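Local coordinates for protein methyltransferase (Bacteroides thetaiotaomicron, PDB 3FQ6) that probably transfers methyl groups from S-adenosylmethionine, as members of the tetrapyrrole (corrin/porphyrin) methylase family do, at residues C21-L26 with K37-E42; E84-S89 with E95-T100. All blocks are in the same frame, centred on the assembly; numbering follows the deposited sequence.

Contact 1: residues C21-L26 with K37-E42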
loop_
_atom_site.group_PDB
_atom_site.type_symbol
_atom_site.label_atom_id
_atom_site.label_comp_id
_atom_site.label_asym_id
_atom_site.label_seq_id
_atom_site.Cartn_x
_atom_site.Cartn_y
_atom_site.Cartn_z
ATOM N N CYS A 21 -1.608 6.916 -9.647
ATOM C CA CYS A 21 -0.179 6.803 -9.867
ATOM C C CYS A 21 0.259 5.415 -9.496
ATOM O O CYS A 21 -0.079 4.929 -8.428
ATOM C CB CYS A 21 0.573 7.788 -8.979
ATOM S SG CYS A 21 0.178 9.461 -9.424
ATOM N N PHE A 22 1.018 4.791 -10.376
ATOM C CA PHE A 22 1.682 3.542 -10.066
ATOM C C PHE A 22 3.171 3.781 -9.688
ATOM O O PHE A 22 4.031 4.234 -10.520
ATOM C CB PHE A 22 1.538 2.563 -11.237
ATOM C CG PHE A 22 2.242 1.257 -11.031
ATOM C CD1 PHE A 22 1.596 0.206 -10.427
ATOM C CD2 PHE A 22 3.565 1.086 -11.446
ATOM C CE1 PHE A 22 2.254 -0.999 -10.212
ATOM C CE2 PHE A 22 4.241 -0.114 -11.253
ATOM C CZ PHE A 22 3.590 -1.165 -10.640
ATOM N N GLU A 23 3.461 3.436 -8.435
ATOM C CA GLU A 23 4.791 3.607 -7.848
ATOM C C GLU A 23 5.721 2.376 -7.931
ATOM O O GLU A 23 6.930 2.551 -8.030
ATOM C CB GLU A 23 4.683 4.109 -6.388
ATOM C CG GLU A 23 6.050 4.368 -5.711
ATOM C CD GLU A 23 6.794 5.567 -6.312
ATOM O OE1 GLU A 23 8.058 5.559 -6.396
ATOM O OE2 GLU A 23 6.085 6.527 -6.700
ATOM N N GLY A 24 5.171 1.159 -7.888
ATOM C CA GLY A 24 5.957 -0.086 -7.755
ATOM C C GLY A 24 6.576 -0.254 -6.365
ATOM O O GLY A 24 5.990 0.116 -5.351
ATOM N N PHE A 25 7.755 -0.858 -6.325
ATOM C CA PHE A 25 8.574 -0.873 -5.116
ATOM C C PHE A 25 9.234 0.484 -4.865
ATOM O O PHE A 25 9.897 1.052 -5.737
ATOM C CB PHE A 25 9.676 -1.947 -5.195
ATOM C CG PHE A 25 9.159 -3.371 -5.185
ATOM C CD1 PHE A 25 8.856 -4.013 -3.980
ATOM C CD2 PHE A 25 8.995 -4.070 -6.385
ATOM C CE1 PHE A 25 8.398 -5.326 -3.964
ATOM C CE2 PHE A 25 8.554 -5.391 -6.386
ATOM C CZ PHE A 25 8.252 -6.018 -5.164
ATOM N N LEU A 26 9.049 1.005 -3.665
ATOM C CA LEU A 26 9.879 2.091 -3.226
ATOM C C LEU A 26 11.337 1.603 -3.111
ATOM O O LEU A 26 11.605 0.441 -2.796
ATOM C CB LEU A 26 9.348 2.645 -1.918
ATOM C CG LEU A 26 8.089 3.487 -2.163
ATOM C CD1 LEU A 26 7.131 3.420 -0.982
ATOM C CD2 LEU A 26 8.472 4.954 -2.493
ATOM N N LYS A 37 8.414 12.139 0.163
ATOM C CA LYS A 37 8.058 13.547 0.296
ATOM C C LYS A 37 7.157 14.013 -0.849
ATOM O O LYS A 37 6.139 14.672 -0.620
ATOM C CB LYS A 37 9.292 14.446 0.445
ATOM C CG LYS A 37 9.986 14.299 1.797
ATOM C CD LYS A 37 10.665 15.594 2.255
ATOM C CE LYS A 37 11.261 15.406 3.650
ATOM N NZ LYS A 37 11.803 16.637 4.348
ATOM N N ALA A 38 7.522 13.632 -2.073
ATOM C CA ALA A 38 6.729 13.918 -3.269
ATOM C C ALA A 38 5.348 13.258 -3.197
ATOM O O ALA A 38 4.334 13.872 -3.596
ATOM C CB ALA A 38 7.478 13.463 -4.515
ATOM N N LEU A 39 5.310 12.020 -2.686
ATOM C CA LEU A 39 4.058 11.262 -2.617
ATOM C C LEU A 39 3.121 11.761 -1.522
ATOM O O LEU A 39 1.921 11.535 -1.602
ATOM C CB LEU A 39 4.297 9.755 -2.458
ATOM C CG LEU A 39 5.001 8.986 -3.570
ATOM C CD1 LEU A 39 5.432 7.662 -3.006
ATOM C CD2 LEU A 39 4.156 8.776 -4.812
ATOM N N ALA A 40 3.661 12.457 -0.527
ATOM C CA ALA A 40 2.873 13.089 0.556
ATOM C C ALA A 40 1.918 14.155 0.058
ATOM O O ALA A 40 0.910 14.451 0.714
ATOM C CB ALA A 40 3.795 13.714 1.594
ATOM N N GLU A 41 2.248 14.754 -1.081
ATOM C CA GLU A 41 1.404 15.810 -1.645
ATOM C C GLU A 41 0.367 15.294 -2.656
ATOM O O GLU A 41 -0.561 16.026 -3.039
ATOM C CB GLU A 41 2.267 16.918 -2.273
ATOM C CG GLU A 41 3.047 17.758 -1.230
ATOM C CD GLU A 41 2.128 18.395 -0.162
ATOM O OE1 GLU A 41 1.682 17.686 0.782
ATOM O OE2 GLU A 41 1.855 19.608 -0.270
ATOM N N GLU A 42 0.524 14.032 -3.058
ATOM C CA GLU A 42 -0.221 13.455 -4.168
ATOM C C GLU A 42 -1.718 13.328 -3.866
ATOM O O GLU A 42 -2.109 12.770 -2.833
ATOM C CB GLU A 42 0.374 12.088 -4.499
ATOM C CG GLU A 42 -0.235 11.427 -5.669
ATOM C CD GLU A 42 -0.274 12.345 -6.808
ATOM O OE1 GLU A 42 0.810 12.597 -7.363
ATOM O OE2 GLU A 42 -1.370 12.853 -7.130
#

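Contact 2: residues E84-S89 with E95-T100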
loop_
_atom_site.group_PDB
_atom_site.type_symbol
_atom_site.label_atom_id
_atom_site.label_comp_id
_atom_site.label_asym_id
_atom_site.label_seq_id
_atom_site.Cartn_x
_atom_site.Cartn_y
_atom_site.Cartn_z
ATOM N N GLU A 84 -6.029 -12.699 -0.211
ATOM C CA GLU A 84 -6.802 -11.907 0.739
ATOM C C GLU A 84 -6.660 -10.398 0.520
ATOM O O GLU A 84 -5.658 -9.923 -0.027
ATOM C CB GLU A 84 -6.410 -12.256 2.179
ATOM C CG GLU A 84 -5.005 -11.782 2.548
ATOM C CD GLU A 84 -4.706 -11.915 4.026
ATOM O OE1 GLU A 84 -5.402 -12.723 4.690
ATOM O OE2 GLU A 84 -3.766 -11.240 4.522
ATOM N N THR A 85 -7.678 -9.658 0.971
ATOM C CA THR A 85 -7.719 -8.203 0.917
ATOM C C THR A 85 -7.908 -7.711 2.340
ATOM O O THR A 85 -8.718 -8.250 3.097
ATOM C CB THR A 85 -8.888 -7.730 0.063
ATOM O OG1 THR A 85 -9.004 -8.584 -1.076
ATOM C CG2 THR A 85 -8.700 -6.326 -0.386
ATOM N N VAL A 86 -7.120 -6.708 2.712
ATOM C CA VAL A 86 -7.272 -6.060 4.015
ATOM C C VAL A 86 -7.459 -4.573 3.780
ATOM O O VAL A 86 -6.724 -3.964 3.016
ATOM C CB VAL A 86 -6.086 -6.371 4.948
ATOM C CG1 VAL A 86 -6.279 -5.720 6.336
ATOM C CG2 VAL A 86 -5.884 -7.931 5.059
ATOM N N ARG A 87 -8.513 -4.035 4.383
ATOM C CA ARG A 87 -8.966 -2.665 4.175
ATOM C C ARG A 87 -9.003 -1.878 5.471
ATOM O O ARG A 87 -9.224 -2.451 6.544
ATOM C CB ARG A 87 -10.367 -2.655 3.567
ATOM C CG ARG A 87 -10.317 -2.471 2.082
ATOM C CD ARG A 87 -11.638 -2.033 1.448
ATOM N NE ARG A 87 -11.875 -2.905 0.302
ATOM C CZ ARG A 87 -12.437 -4.108 0.410
ATOM N NH1 ARG A 87 -12.607 -4.865 -0.677
ATOM N NH2 ARG A 87 -12.847 -4.554 1.611
ATOM N N GLY A 88 -8.782 -0.573 5.379
ATOM C CA GLY A 88 -9.044 0.328 6.485
ATOM C C GLY A 88 -8.032 1.438 6.424
ATOM O O GLY A 88 -7.338 1.614 5.405
ATOM N N SER A 89 -7.950 2.188 7.516
ATOM C CA SER A 89 -6.925 3.199 7.679
ATOM C C SER A 89 -5.598 2.495 7.878
ATOM O O SER A 89 -5.558 1.322 8.245
ATOM C CB SER A 89 -7.230 4.067 8.892
ATOM O OG SER A 89 -7.258 3.252 10.023
ATOM N N GLU A 95 -2.039 -2.273 12.857
ATOM C CA GLU A 95 -2.501 -3.226 13.878
ATOM C C GLU A 95 -2.677 -4.593 13.275
ATOM O O GLU A 95 -2.328 -5.593 13.878
ATOM C CB GLU A 95 -3.810 -2.809 14.540
ATOM C CG GLU A 95 -3.618 -2.018 15.819
ATOM C CD GLU A 95 -2.827 -2.779 16.889
ATOM O OE1 GLU A 95 -3.135 -3.978 17.135
ATOM O OE2 GLU A 95 -1.898 -2.172 17.485
ATOM N N HIS A 96 -3.202 -4.644 12.063
ATOM C CA HIS A 96 -3.489 -5.939 11.471
ATOM C C HIS A 96 -2.214 -6.728 11.224
ATOM O O HIS A 96 -2.164 -7.906 11.507
ATOM C CB HIS A 96 -4.252 -5.797 10.158
ATOM C CG HIS A 96 -4.589 -7.110 9.543
ATOM N ND1 HIS A 96 -5.806 -7.730 9.735
ATOM C CD2 HIS A 96 -3.846 -7.957 8.794
ATOM C CE1 HIS A 96 -5.797 -8.897 9.124
ATOM N NE2 HIS A 96 -4.619 -9.056 8.546
ATOM N N PHE A 97 -1.189 -6.076 10.688
ATOM C CA PHE A 97 -0.008 -6.811 10.281
ATOM C C PHE A 97 1.078 -6.843 11.323
ATOM O O PHE A 97 2.143 -7.369 11.066
ATOM C CB PHE A 97 0.504 -6.352 8.916
ATOM C CG PHE A 97 -0.405 -6.739 7.799
ATOM C CD1 PHE A 97 -0.373 -8.033 7.279
ATOM C CD2 PHE A 97 -1.339 -5.825 7.291
ATOM C CE1 PHE A 97 -1.235 -8.421 6.248
ATOM C CE2 PHE A 97 -2.204 -6.190 6.251
ATOM C CZ PHE A 97 -2.154 -7.504 5.734
ATOM N N THR A 98 0.805 -6.292 12.495
ATOM C CA THR A 98 1.679 -6.507 13.638
ATOM C C THR A 98 1.337 -7.880 14.214
ATOM O O THR A 98 2.230 -8.651 14.598
ATOM C CB THR A 98 1.533 -5.386 14.680
ATOM O OG1 THR A 98 1.995 -4.165 14.102
ATOM C CG2 THR A 98 2.328 -5.687 15.971
ATOM N N ALA A 99 0.033 -8.175 14.248
ATOM C CA ALA A 99 -0.482 -9.498 14.618
ATOM C C ALA A 99 0.172 -10.666 13.804
ATOM O O ALA A 99 1.076 -11.349 14.321
ATOM C CB ALA A 99 -2.037 -9.518 14.510
ATOM N N THR A 100 -0.256 -10.845 12.541
ATOM C CA THR A 100 0.172 -11.970 11.677
ATOM C C THR A 100 1.360 -11.642 10.751
ATOM O O THR A 100 1.425 -10.533 10.200
ATOM C CB THR A 100 -1.008 -12.448 10.775
ATOM O OG1 THR A 100 -1.544 -11.329 10.059
ATOM C CG2 THR A 100 -2.125 -13.126 11.599
#

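Contact 1: residues C21-L26 with K37-E42
Leu-39 reaches from helix 32-39 toward two side chains of segment 21-26, and both of its methyl branches touch the Glu-23 carboxylate. CD2 lies 3.5 Å and CD1 3.9 Å from Glu-23 OE2, van der Waals contacts between methyls and a carboxylate oxygen whose charge is answered elsewhere, by a salt bridge to Arg-35. CD1 also meets Leu-26 CD2 at 4.1 Å, the two leucine side chains running antiparallel alongside one another. The shape of Glu-23 explains its double role: CG stands anti to the backbone N (chi1 -178°) and the chain then bends at chi2 (69°), which lays the carboxylate across the leucine's branches while OE2 still meets the arginine. Further along the chain, Glu-42 brings OE1 to 3.8 Å from Cys-21 SG, a van der Waals approach; its stronger partner is Arg-44, bound through OE2. Cut back to alanine, Leu-39 would probably leave Leu-26 CD2 and the flank of the Glu-23 carboxylate without their apolar neighbour and open a gap beside Phe-48 and Phe-66, which the leucine also touches. Strand 20-24 pairs in parallel with strand 45-50, Cys-21 and Glu-23 supplying backbone bonds, and helix 32-39 connects the two; this is a beta-alpha-beta unit, with Leu-39 packing the connecting helix against the sheet.

Contact 2: residues E84-S89 with E95-T100
Val-86 points its two methyl groups from the strand toward a pair of aromatic rings on the helix, both methyls packing against them. CG1 sits squarely over the imidazole of His-96, 4.0 Å from the ring centroid and only 13° off its normal, a CH-pi contact. This methyl is anti to the backbone N of Val-86, while CG2 is anti to the carbonyl carbon and lies over the same imidazole face, 3.9 Å from NE2. CG2 also approaches Phe-97 obliquely, at 3.8 Å from CZ, so one branched side chain packs against both rings. The rings themselves are in contact: His-96 CD2 stands 3.3 Å above the centre of the phenylalanine face. At the edge of that phenyl ring, Glu-84 OE2 lies near the ring plane, 4.2 Å from CE1, with carboxylate and ring turned 69° apart. The charge of Glu-84 is taken up by a salt bridge to Arg-76; His-96 NE2, 4.7 Å from Glu-84 OE2, is too distant for a contact. The strand and helix segments run at 134° to each other, their axes 10.7 Å apart at closest approach. Strand 83-87 is outermost in the sheet and pairs with strand 71-77, whose Val-74 and Arg-76 also touch Phe-97; the ring further meets Leu-55 and Leu-59 of helix 55-66, joining helix 90-99 to both that helix and the sheet.

In the fold
Contacts 1 and 2 illustrate one principle, a helix packed on an edge strand, applied at the two edges of a single mixed sheet. Strand 20-24 and strand 83-87 are its outermost strands within the chain, and the contacts lie on opposite sides of the chain's centre, their own centres 21 Å apart and their nearest atoms about 14 Å apart, so they do not touch. They follow one another along the sequence. Helix 55-66 is touched from both, receiving Leu-26 and Leu-39 from contact 1 and Phe-97 from contact 2. The sulfate bound by Lys-37 is probably from the crystallisation liquor and is no guide to where the substrate binds.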